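Local coordinates for protein serine acetyltransferase (Entamoeba histolytica, PDB 3Q1X) that probably transfers an acetyl group to the hydroxyl of L-serine, a step of cysteine biosynthesis, and binds L-serine, at residues L12-M15 / Y16-E20. Sequence-based numbering, arbitrary orientation.
Sequences LYEM and YLQDE
The last turn of the N-terminal helix 2-18 brings Tyr13, Tyr16 and Leu17 together on one side. The Tyr13 ring has Leu17 over one face, with Leu17 CG 4.0 Å above the ring plane and displaced toward the rim. Leu17 CD1 comes to 3.6 Å from Tyr13 CE2. Tyr16 meets the same ring obliquely, with Tyr13 CE1 4.0 Å from Tyr16 CD2. The two ring planes are 29° apart but slid past each other, so they barely overlap. Both tyrosines have CG anti to the backbone N (chi1 -179° for Tyr13), which swings both rings out from the same side of the helix. Tyr16 OH is hydrogen-bonded to Asp48, and its ring meets His24 edge-to-face. Beneath the side chains, Tyr16 N binds Leu12 O and Leu17 N binds Tyr13 O, each at 2.9 Å and 160°. The next bonds are weak. Gln18 N divides itself between Glu14 O at 3.2 Å and Met15 O at 3.0 Å, while Asp19 N makes a weak bond to Met15 O. Asp19, in the loop that follows, forms salt bridges with Lys100 and Lys104 of helix 82-113. Met15 packs on that helix at Pro97. Regular i to i+4 bonds giving way to weaker, shared ones are typical of the C-terminal end of an alpha-helix, here in the helical part preceding the left-handed beta-helix.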
# COMPACT_ATOMS: atom_id res chain seq x y z
N LEU A 12 6.97 24.37 21.61
CA LEU A 12 6.86 22.91 21.46
C LEU A 12 7.67 22.16 22.52
O LEU A 12 7.23 21.13 23.04
CB LEU A 12 7.29 22.50 20.05
CG LEU A 12 6.36 22.84 18.87
CD1 LEU A 12 7.06 22.54 17.54
CD2 LEU A 12 5.03 22.10 18.94
N TYR A 13 8.85 22.68 22.84
CA TYR A 13 9.68 22.05 23.87
C TYR A 13 9.04 22.12 25.26
O TYR A 13 9.06 21.14 26.01
CB TYR A 13 11.09 22.66 23.89
CG TYR A 13 12.00 22.03 24.92
CD1 TYR A 13 12.48 20.73 24.75
CD2 TYR A 13 12.37 22.73 26.07
CE1 TYR A 13 13.32 20.15 25.70
CE2 TYR A 13 13.20 22.16 27.02
CZ TYR A 13 13.67 20.87 26.82
OH TYR A 13 14.50 20.30 27.76
N GLU A 14 8.49 23.29 25.60
CA GLU A 14 7.79 23.50 26.87
C GLU A 14 6.55 22.62 26.98
O GLU A 14 6.23 22.11 28.06
CB GLU A 14 7.42 24.98 27.04
CG GLU A 14 8.59 25.88 27.44
CD GLU A 14 9.16 25.55 28.81
OE1 GLU A 14 8.40 25.55 29.80
OE2 GLU A 14 10.38 25.28 28.90
N MET A 15 5.85 22.44 25.86
CA MET A 15 4.71 21.53 25.80
C MET A 15 5.16 20.10 26.05
O MET A 15 4.54 19.38 26.82
CB MET A 15 4.00 21.64 24.44
CG MET A 15 3.22 22.93 24.27
SD MET A 15 2.90 23.28 22.54
CE MET A 15 1.37 22.40 22.30
N TYR A 16 6.26 19.70 25.40
CA TYR A 16 6.87 18.39 25.62
C TYR A 16 7.17 18.15 27.10
O TYR A 16 6.80 17.12 27.65
CB TYR A 16 8.13 18.25 24.74
CG TYR A 16 9.13 17.19 25.19
CD1 TYR A 16 8.98 15.85 24.83
CD2 TYR A 16 10.25 17.55 25.95
CE1 TYR A 16 9.91 14.89 25.24
CE2 TYR A 16 11.18 16.60 26.36
CZ TYR A 16 11.01 15.27 26.00
OH TYR A 16 11.94 14.34 26.41
N LEU A 17 7.79 19.14 27.76
CA LEU A 17 8.09 19.05 29.19
C LEU A 17 6.85 18.87 30.08
O LEU A 17 6.93 18.24 31.15
CB LEU A 17 8.88 20.28 29.64
CG LEU A 17 10.36 20.38 29.28
CD1 LEU A 17 10.89 21.72 29.78
CD2 LEU A 17 11.18 19.22 29.87
N GLN A 18 5.72 19.40 29.63
CA GLN A 18 4.48 19.41 30.41
C GLN A 18 3.52 18.30 30.01
O GLN A 18 2.47 18.12 30.63
CB GLN A 18 3.79 20.78 30.29
CG GLN A 18 4.58 21.93 30.90
CD GLN A 18 4.11 23.29 30.41
OE1 GLN A 18 2.91 23.53 30.26
NE2 GLN A 18 5.05 24.20 30.17
N ASP A 19 3.87 17.54 28.97
CA ASP A 19 3.08 16.38 28.56
C ASP A 19 3.02 15.34 29.66
O ASP A 19 3.98 15.12 30.39
CB ASP A 19 3.65 15.73 27.29
CG ASP A 19 3.32 16.50 26.01
OD1 ASP A 19 2.36 17.31 26.00
OD2 ASP A 19 4.03 16.27 25.01
N GLU A 20 1.86 14.70 29.77
CA GLU A 20 1.62 13.58 30.67
C GLU A 20 2.59 12.43 30.33
O GLU A 20 3.10 12.36 29.21
CB GLU A 20 0.16 13.14 30.55
CG GLU A 20 -0.89 14.24 30.87
CD GLU A 20 -1.24 15.16 29.68
OE1 GLU A 20 -0.49 15.22 28.68
OE2 GLU A 20 -2.29 15.83 29.75